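PDB 5KP7: CurD from Moorea producens 3L, which probably catalyses a condensation of the hydroxymethylglutaryl-CoA synthase type and binds a 4'-phosphopantetheine group. Local coordinates for residues S116-G124 / E435-V443; Y78-I86 / G193-V201. The protein carries 3 engineered substitutions. One frame throughout, in Å; residues are numbered along the deposited sequence.

Overall arrangement
Helix 75-89 links the two contacts. In contact 2 it lies on strand 195-202 of the central mixed sheet, deep in the chain; in contact 1 helix 115-123 meets the C-terminal strand 437-442 nearer the surface. The contact centres are about 14 Å apart, and side chains join them directly: I119 CD1 touches A79 CB at 3.6 Å, L123 CD1 meets A83 CB, and W442 CH2 reaches V80 CG1 at 3.5 Å, with K84 making a cation-pi contact to W442. Contact 2 lies nearer the phosphopantetheine site: G195 is about 9 Å from the side chain of N320, whereas contact 1 is remote from that pocket.

Contact 1: residues S116-G124 / E435-V443; sequences STYIQEYLG and EFHRKYEWV. With SO4 (sulfate ion), chain C.
In Y118 and Y122, one helical turn apart, CG lies anti to the carbonyl carbon (chi1 -72° in Y118, nearly the same in Y122), which sends both phenol rings from helix 116-123 to the backbone of strand 437-442. Each hydroxyl accepts a strand N-H. R438 N donates to Y118 OH over 3.0 Å in an almost straight bond, and Y440 N to Y122 OH over 3.1 Å, so alternate strand amides are tied to successive turns of the helix. Water 1 joins Y118 OH to F436 O, and water 2 joins Y122 OH to R438 O. Y440 points back at the helix and turns its ring edge to the faces of both tyrosines in T-shaped pairs, with planes 70° from Y118 and 79° from Y122. Its CB also sits over the Y122 face, 4.0 Å from the ring centroid, a CH-pi contact. With Y118 cut back to an alanine, R438 N would probably lose its acceptor and a gap would open beside the edge of Y440. Farther along, W442 CZ2 meets Y122 O edge-on at 3.5 Å. K439 NZ donates to H437 ND1 and to a sulfate, probably from the crystallisation liquor, that K434 also holds. R438 and Y440 direct their polar ends to D74; Y118 and Y440 pack on V76 of helix 75-89, and strand 437-442 edges a small antiparallel sheet beside strand 428-434.

Contact 2: residues Y78-I86 / G193-V201; sequences YAVNAAKPI and GAGAVALLV
Helix 78-86 packs on strand 195-201 of the central mixed sheet in the thiolase-like fold, their N-to-C directions 37° apart and their axes only 6.9 Å from each other. Small side chains make this closeness possible. Methyl meets methyl where A82 CB lies 3.8 Å from A196 CB, and A83 CB is equally near A198 CB. A198 CB also presses on the helix backbone, 3.6 Å from A83 CA, while the A196 methyl rests against Y78 O. Larger apolar groups fill the two ends. At the far end of the strand I86 divides its branches: CG2, anti to the backbone N, meets L200 CD2 at 4.0 Å, and I86 CD1 lies 3.5 Å from A198 O. At the other end the Y78 ring runs along the backbone of A194 and G195, with Y78 CE2 3.5 Å from G195 N. Polar links run to the surroundings: strand 195-201 bonds through its backbone to strands 29-36 and 161-168 on its two sides, A82 O accepts from S34 OG, and G193 makes a backbone hydrogen bond with N320, a phosphopantetheine-binding residue. The ring of Y78 also makes an edge-to-face pair with Y36, and its hydroxyl end touches the A194 methyl, Y78 OH lying 3.4 Å from A194 CB.

Contact 1: residues S116-G124 / E435-V443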
loop_
_atom_site.group_PDB
_atom_site.type_symbol
_atom_site.label_atom_id
_atom_site.label_comp_id
_atom_site.label_asym_id
_atom_site.label_seq_id
_atom_site.Cartn_x
_atom_site.Cartn_y
_atom_site.Cartn_z
ATOM N N SER A 116 0.976 -12.030 -16.115
ATOM C CA SER A 116 0.995 -13.412 -15.679
ATOM C C SER A 116 1.664 -14.350 -16.694
ATOM O O SER A 116 2.254 -15.343 -16.298
ATOM C CB SER A 116 -0.423 -13.874 -15.375
ATOM O OG SER A 116 -0.965 -13.076 -14.320
ATOM N N THR A 117 1.527 -14.053 -17.983
ATOM C CA THR A 117 2.150 -14.890 -19.030
ATOM C C THR A 117 3.686 -14.911 -18.935
ATOM O O THR A 117 4.301 -15.978 -18.911
ATOM C CB THR A 117 1.714 -14.431 -20.437
ATOM O OG1 THR A 117 2.048 -13.049 -20.652
ATOM C CG2 THR A 117 0.203 -14.556 -20.585
ATOM N N TYR A 118 4.302 -13.750 -18.787
ATOM C CA TYR A 118 5.755 -13.659 -18.559
ATOM C C TYR A 118 6.160 -14.300 -17.259
ATOM O O TYR A 118 7.159 -14.994 -17.185
ATOM C CB TYR A 118 6.201 -12.202 -18.542
ATOM C CG TYR A 118 6.202 -11.511 -19.881
ATOM C CD1 TYR A 118 7.143 -11.847 -20.850
ATOM C CD2 TYR A 118 5.389 -10.435 -20.134
ATOM C CE1 TYR A 118 7.190 -11.180 -22.066
ATOM C CE2 TYR A 118 5.428 -9.755 -21.351
ATOM C CZ TYR A 118 6.347 -10.150 -22.317
ATOM O OH TYR A 118 6.398 -9.466 -23.521
ATOM N N ILE A 119 5.364 -14.091 -16.218
ATOM C CA ILE A 119 5.655 -14.646 -14.902
ATOM C C ILE A 119 5.657 -16.176 -14.952
ATOM O O ILE A 119 6.584 -16.842 -14.476
ATOM C CB ILE A 119 4.706 -14.070 -13.838
ATOM C CG1 ILE A 119 5.007 -12.582 -13.610
ATOM C CG2 ILE A 119 4.814 -14.830 -12.532
ATOM C CD1 ILE A 119 3.849 -11.791 -13.028
ATOM N N GLN A 120 4.641 -16.752 -15.579
ATOM C CA GLN A 120 4.586 -18.195 -15.775
ATOM C C GLN A 120 5.823 -18.727 -16.512
ATOM O O GLN A 120 6.391 -19.762 -16.124
ATOM C CB GLN A 120 3.311 -18.550 -16.529
ATOM C CG GLN A 120 3.135 -20.029 -16.892
ATOM C CD GLN A 120 2.582 -20.219 -18.293
ATOM O OE1 GLN A 120 2.847 -19.421 -19.199
ATOM N NE2 GLN A 120 1.776 -21.246 -18.468
ATOM N N GLU A 121 6.201 -18.048 -17.580
ATOM C CA GLU A 121 7.360 -18.438 -18.398
ATOM C C GLU A 121 8.642 -18.505 -17.575
ATOM O O GLU A 121 9.369 -19.517 -17.572
ATOM C CB GLU A 121 7.533 -17.448 -19.551
ATOM C CG GLU A 121 8.737 -17.668 -20.455
ATOM C CD GLU A 121 8.687 -18.956 -21.236
ATOM O OE1 GLU A 121 7.587 -19.484 -21.512
ATOM O OE2 GLU A 121 9.772 -19.456 -21.624
ATOM N N TYR A 122 8.931 -17.423 -16.880
ATOM C CA TYR A 122 10.203 -17.328 -16.173
ATOM C C TYR A 122 10.241 -18.104 -14.870
ATOM O O TYR A 122 11.311 -18.468 -14.410
ATOM C CB TYR A 122 10.604 -15.857 -16.006
ATOM C CG TYR A 122 11.126 -15.305 -17.304
ATOM C CD1 TYR A 122 10.262 -14.727 -18.231
ATOM C CD2 TYR A 122 12.483 -15.325 -17.594
ATOM C CE1 TYR A 122 10.718 -14.233 -19.457
ATOM C CE2 TYR A 122 12.953 -14.816 -18.806
ATOM C CZ TYR A 122 12.077 -14.266 -19.732
ATOM O OH TYR A 122 12.552 -13.740 -20.935
ATOM N N LEU A 123 9.095 -18.445 -14.294
ATOM C CA LEU A 123 9.075 -19.316 -13.116
ATOM C C LEU A 123 8.956 -20.793 -13.501
ATOM O O LEU A 123 9.088 -21.645 -12.645
ATOM C CB LEU A 123 7.935 -18.943 -12.184
ATOM C CG LEU A 123 8.043 -17.589 -11.443
ATOM C CD1 LEU A 123 6.739 -17.328 -10.702
ATOM C CD2 LEU A 123 9.210 -17.517 -10.496
ATOM N N GLY A 124 8.749 -21.097 -14.778
ATOM C CA GLY A 124 8.665 -22.485 -15.242
ATOM C C GLY A 124 7.396 -23.200 -14.831
ATOM O O GLY A 124 7.422 -24.401 -14.567
ATOM N N GLU A 435 10.488 -5.392 -30.536
ATOM C CA GLU A 435 9.169 -5.417 -31.172
ATOM C C GLU A 435 8.064 -5.725 -30.156
ATOM O O GLU A 435 7.227 -6.606 -30.349
ATOM C CB GLU A 435 9.148 -6.382 -32.371
ATOM C CG GLU A 435 10.136 -5.976 -33.457
ATOM C CD GLU A 435 9.824 -4.596 -34.025
ATOM O OE1 GLU A 435 8.742 -4.452 -34.608
ATOM O OE2 GLU A 435 10.675 -3.675 -33.930
ATOM N N PHE A 436 8.093 -4.941 -29.076
ATOM C CA PHE A 436 7.170 -5.041 -27.925
ATOM C C PHE A 436 7.340 -6.265 -27.043
ATOM O O PHE A 436 6.726 -6.303 -25.955
ATOM C CB PHE A 436 5.700 -4.927 -28.357
ATOM C CG PHE A 436 5.387 -3.713 -29.164
ATOM C CD1 PHE A 436 5.467 -2.451 -28.601
ATOM C CD2 PHE A 436 4.969 -3.821 -30.486
ATOM C CE1 PHE A 436 5.149 -1.334 -29.343
ATOM C CE2 PHE A 436 4.617 -2.703 -31.220
ATOM C CZ PHE A 436 4.716 -1.455 -30.655
ATOM N N HIS A 437 8.169 -7.231 -27.424
ATOM C CA HIS A 437 8.380 -8.435 -26.621
ATOM C C HIS A 437 9.426 -8.161 -25.573
ATOM O O HIS A 437 10.563 -7.770 -25.906
ATOM C CB HIS A 437 8.847 -9.602 -27.504
ATOM C CG HIS A 437 8.837 -10.929 -26.808
ATOM N ND1 HIS A 437 9.659 -11.970 -27.192
ATOM C CD2 HIS A 437 8.065 -11.419 -25.812
ATOM C CE1 HIS A 437 9.415 -13.038 -26.444
ATOM N NE2 HIS A 437 8.441 -12.734 -25.610
ATOM N N ARG A 438 9.055 -8.318 -24.302
ATOM C CA ARG A 438 10.007 -8.064 -23.209
ATOM C C ARG A 438 10.855 -9.295 -22.983
ATOM O O ARG A 438 10.345 -10.419 -22.922
ATOM C CB ARG A 438 9.280 -7.632 -21.936
ATOM C CG ARG A 438 8.446 -6.406 -22.161
ATOM C CD ARG A 438 8.204 -5.586 -20.901
ATOM N NE ARG A 438 7.546 -4.326 -21.272
ATOM C CZ ARG A 438 7.572 -3.219 -20.570
ATOM N NH1 ARG A 438 8.222 -3.150 -19.413
ATOM N NH2 ARG A 438 6.950 -2.136 -21.049
ATOM N N LYS A 439 12.162 -9.074 -22.888
ATOM C CA LYS A 439 13.133 -10.143 -22.673
ATOM C C LYS A 439 13.786 -9.902 -21.332
ATOM O O LYS A 439 14.261 -8.787 -21.074
ATOM C CB LYS A 439 14.193 -10.127 -23.750
ATOM C CG LYS A 439 13.687 -9.837 -25.143
ATOM C CD LYS A 439 12.897 -10.899 -25.854
ATOM C CE LYS A 439 12.744 -10.437 -27.329
ATOM N NZ LYS A 439 12.275 -11.331 -28.463
ATOM N N TYR A 440 13.849 -10.960 -20.529
ATOM C CA TYR A 440 14.405 -10.907 -19.187
ATOM C C TYR A 440 15.610 -11.828 -19.050
ATOM O O TYR A 440 15.785 -12.785 -19.847
ATOM C CB TYR A 440 13.329 -11.229 -18.130
ATOM C CG TYR A 440 12.137 -10.315 -18.229
ATOM C CD1 TYR A 440 11.102 -10.591 -19.102
ATOM C CD2 TYR A 440 12.059 -9.112 -17.475
ATOM C CE1 TYR A 440 10.016 -9.734 -19.215
ATOM C CE2 TYR A 440 10.968 -8.255 -17.579
ATOM C CZ TYR A 440 9.952 -8.559 -18.451
ATOM O OH TYR A 440 8.892 -7.708 -18.581
ATOM N N GLU A 441 16.443 -11.544 -18.057
ATOM C CA GLU A 441 17.705 -12.288 -17.842
ATOM C C GLU A 441 17.912 -12.491 -16.344
ATOM O O GLU A 441 17.692 -11.580 -15.553
ATOM C CB GLU A 441 18.893 -11.479 -18.414
ATOM C CG GLU A 441 20.226 -12.149 -18.344
ATOM C CD GLU A 441 21.350 -11.384 -19.040
ATOM O OE1 GLU A 441 21.154 -10.257 -19.557
ATOM O OE2 GLU A 441 22.455 -11.931 -19.034
ATOM N N TRP A 442 18.400 -13.684 -15.986
ATOM C CA TRP A 442 18.835 -13.978 -14.638
ATOM C C TRP A 442 20.281 -13.526 -14.507
ATOM O O TRP A 442 21.138 -13.947 -15.288
ATOM C CB TRP A 442 18.718 -15.471 -14.377
ATOM C CG TRP A 442 17.330 -15.996 -14.416
ATOM C CD1 TRP A 442 16.761 -16.722 -15.417
ATOM C CD2 TRP A 442 16.346 -15.879 -13.393
ATOM N NE1 TRP A 442 15.478 -17.040 -15.092
ATOM C CE2 TRP A 442 15.189 -16.542 -13.853
ATOM C CE3 TRP A 442 16.311 -15.254 -12.142
ATOM C CZ2 TRP A 442 14.032 -16.629 -13.091
ATOM C CZ3 TRP A 442 15.156 -15.349 -11.388
ATOM C CH2 TRP A 442 14.020 -16.028 -11.880
ATOM N N VAL A 443 20.573 -12.696 -13.529
ATOM C CA VAL A 443 21.919 -12.138 -13.366
ATOM C C VAL A 443 22.463 -12.372 -11.960
ATOM O O VAL A 443 23.669 -12.183 -11.718
ATOM C CB VAL A 443 21.957 -10.649 -13.757
ATOM C CG1 VAL A 443 21.508 -10.481 -15.198
ATOM C CG2 VAL A 443 21.088 -9.803 -12.835
ATOM O OXT VAL A 443 21.719 -12.785 -11.055
HETATM S S SO4 C . 14.673 -13.434 -29.995
HETATM O O1 SO4 C . 15.278 -14.760 -30.264
HETATM O O2 SO4 C . 14.396 -12.748 -31.277
HETATM O O3 SO4 C . 13.411 -13.622 -29.243
HETATM O O4 SO4 C . 15.605 -12.616 -29.185
HETATM O O HOH W 1 4.764 -7.640 -24.317
HETATM O O HOH W 2 10.812 -13.050 -22.772
HETATM O O HOH W 3 13.759 -18.894 -16.632
#

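Contact 2: residues Y78-I86 / G193-V201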
loop_
_atom_site.group_PDB
_atom_site.type_symbol
_atom_site.label_atom_id
_atom_site.label_comp_id
_atom_site.label_asym_id
_atom_site.label_seq_id
_atom_site.Cartn_x
_atom_site.Cartn_y
_atom_site.Cartn_z
ATOM N N TYR A 78 10.005 -7.466 -10.998
ATOM C CA TYR A 78 9.718 -7.353 -9.578
ATOM C C TYR A 78 8.905 -8.579 -9.119
ATOM O O TYR A 78 9.202 -9.170 -8.068
ATOM C CB TYR A 78 8.956 -6.050 -9.290
ATOM C CG TYR A 78 9.813 -4.919 -8.805
ATOM C CD1 TYR A 78 10.768 -4.325 -9.628
ATOM C CD2 TYR A 78 9.679 -4.419 -7.506
ATOM C CE1 TYR A 78 11.558 -3.272 -9.158
ATOM C CE2 TYR A 78 10.461 -3.381 -7.051
ATOM C CZ TYR A 78 11.368 -2.787 -7.871
ATOM O OH TYR A 78 12.145 -1.758 -7.344
ATOM N N ALA A 79 7.864 -8.913 -9.878
ATOM C CA ALA A 79 6.998 -10.039 -9.557
ATOM C C ALA A 79 7.727 -11.367 -9.503
ATOM O O ALA A 79 7.523 -12.171 -8.578
ATOM C CB ALA A 79 5.844 -10.128 -10.542
ATOM N N VAL A 80 8.566 -11.632 -10.514
ATOM C CA VAL A 80 9.328 -12.862 -10.551
ATOM C C VAL A 80 10.296 -12.943 -9.359
ATOM O O VAL A 80 10.430 -13.992 -8.738
ATOM C CB VAL A 80 10.038 -13.041 -11.915
ATOM C CG1 VAL A 80 11.026 -14.214 -11.866
ATOM C CG2 VAL A 80 9.010 -13.216 -13.035
ATOM N N ASN A 81 10.980 -11.843 -9.040
ATOM C CA ASN A 81 11.862 -11.825 -7.892
ATOM C C ASN A 81 11.131 -12.050 -6.563
ATOM O O ASN A 81 11.689 -12.701 -5.651
ATOM C CB ASN A 81 12.695 -10.549 -7.897
ATOM C CG ASN A 81 13.730 -10.549 -9.010
ATOM O OD1 ASN A 81 14.341 -11.568 -9.295
ATOM N ND2 ASN A 81 13.959 -9.400 -9.611
ATOM N N ALA A 82 9.885 -11.558 -6.459
ATOM C CA ALA A 82 9.081 -11.807 -5.266
ATOM C C ALA A 82 8.658 -13.280 -5.169
ATOM O O ALA A 82 8.678 -13.869 -4.072
ATOM C CB ALA A 82 7.875 -10.900 -5.256
ATOM N N ALA A 83 8.304 -13.904 -6.290
ATOM C CA ALA A 83 7.793 -15.265 -6.287
ATOM C C ALA A 83 8.856 -16.377 -6.314
ATOM O O ALA A 83 8.567 -17.498 -5.931
ATOM C CB ALA A 83 6.833 -15.454 -7.452
ATOM N N LYS A 84 10.061 -16.057 -6.779
ATOM C CA LYS A 84 11.082 -17.080 -7.037
ATOM C C LYS A 84 11.399 -17.935 -5.784
ATOM O O LYS A 84 11.466 -19.162 -5.897
ATOM C CB LYS A 84 12.335 -16.419 -7.647
ATOM C CG LYS A 84 13.536 -17.320 -7.957
ATOM C CD LYS A 84 13.191 -18.364 -8.982
ATOM C CE LYS A 84 14.425 -18.955 -9.684
ATOM N NZ LYS A 84 15.563 -19.239 -8.776
ATOM N N PRO A 85 11.521 -17.319 -4.602
ATOM C CA PRO A 85 11.794 -18.138 -3.420
ATOM C C PRO A 85 10.692 -19.133 -3.102
ATOM O O PRO A 85 10.996 -20.243 -2.621
ATOM C CB PRO A 85 11.956 -17.102 -2.297
ATOM C CG PRO A 85 12.306 -15.852 -2.997
ATOM C CD PRO A 85 11.537 -15.884 -4.266
ATOM N N ILE A 86 9.447 -18.774 -3.397
ATOM C CA ILE A 86 8.318 -19.685 -3.220
ATOM C C ILE A 86 8.451 -20.906 -4.110
ATOM O O ILE A 86 8.373 -22.048 -3.631
ATOM C CB ILE A 86 6.970 -18.999 -3.474
ATOM C CG1 ILE A 86 6.737 -17.923 -2.411
ATOM C CG2 ILE A 86 5.846 -20.032 -3.495
ATOM C CD1 ILE A 86 5.481 -17.106 -2.586
ATOM N N GLY A 193 6.591 4.243 -4.019
ATOM C CA GLY A 193 7.697 3.302 -4.058
ATOM C C GLY A 193 7.564 2.288 -5.197
ATOM O O GLY A 193 6.843 2.487 -6.181
ATOM N N ALA A 194 8.244 1.176 -5.013
ATOM C CA ALA A 194 8.229 0.058 -5.930
ATOM C C ALA A 194 8.389 -1.233 -5.117
ATOM O O ALA A 194 9.176 -1.270 -4.176
ATOM C CB ALA A 194 9.364 0.183 -6.901
ATOM N N GLY A 195 7.621 -2.260 -5.437
ATOM C CA GLY A 195 7.731 -3.486 -4.679
ATOM C C GLY A 195 6.766 -4.515 -5.180
ATOM O O GLY A 195 5.814 -4.198 -5.903
ATOM N N ALA A 196 7.007 -5.758 -4.779
ATOM C CA ALA A 196 6.082 -6.839 -5.082
ATOM C C ALA A 196 6.026 -7.835 -3.948
ATOM O O ALA A 196 7.014 -8.059 -3.232
ATOM C CB ALA A 196 6.496 -7.539 -6.362
ATOM N N VAL A 197 4.851 -8.391 -3.742
ATOM C CA VAL A 197 4.631 -9.429 -2.757
ATOM C C VAL A 197 3.901 -10.577 -3.417
ATOM O O VAL A 197 2.833 -10.389 -4.030
ATOM C CB VAL A 197 3.879 -8.940 -1.473
ATOM C CG1 VAL A 197 3.746 -10.093 -0.476
ATOM C CG2 VAL A 197 4.589 -7.761 -0.834
ATOM N N ALA A 198 4.472 -11.774 -3.277
ATOM C CA ALA A 198 3.891 -13.000 -3.835
ATOM C C ALA A 198 3.293 -13.865 -2.764
ATOM O O ALA A 198 3.924 -14.081 -1.710
ATOM C CB ALA A 198 4.955 -13.787 -4.575
ATOM N N LEU A 199 2.080 -14.349 -3.030
ATOM C CA LEU A 199 1.350 -15.244 -2.125
ATOM C C LEU A 199 1.040 -16.554 -2.815
ATOM O O LEU A 199 0.474 -16.557 -3.929
ATOM C CB LEU A 199 0.006 -14.642 -1.691
ATOM C CG LEU A 199 0.003 -13.231 -1.118
ATOM C CD1 LEU A 199 -1.405 -12.813 -0.711
ATOM C CD2 LEU A 199 0.955 -13.110 0.032
ATOM N N LEU A 200 1.372 -17.671 -2.173
ATOM C CA LEU A 200 0.893 -18.969 -2.612
ATOM C C LEU A 200 -0.309 -19.288 -1.770
ATOM O O LEU A 200 -0.215 -19.260 -0.560
ATOM C CB LEU A 200 1.989 -20.020 -2.450
ATOM C CG LEU A 200 1.724 -21.448 -2.943
ATOM C CD1 LEU A 200 1.510 -21.443 -4.443
ATOM C CD2 LEU A 200 2.809 -22.412 -2.526
ATOM N N VAL A 201 -1.445 -19.566 -2.412
ATOM C CA VAL A 201 -2.698 -19.791 -1.727
ATOM C C VAL A 201 -3.141 -21.254 -1.926
ATOM O O VAL A 201 -3.125 -21.767 -3.051
ATOM C CB VAL A 201 -3.786 -18.817 -2.242
ATOM C CG1 VAL A 201 -5.140 -19.096 -1.601
ATOM C CG2 VAL A 201 -3.316 -17.380 -2.011
#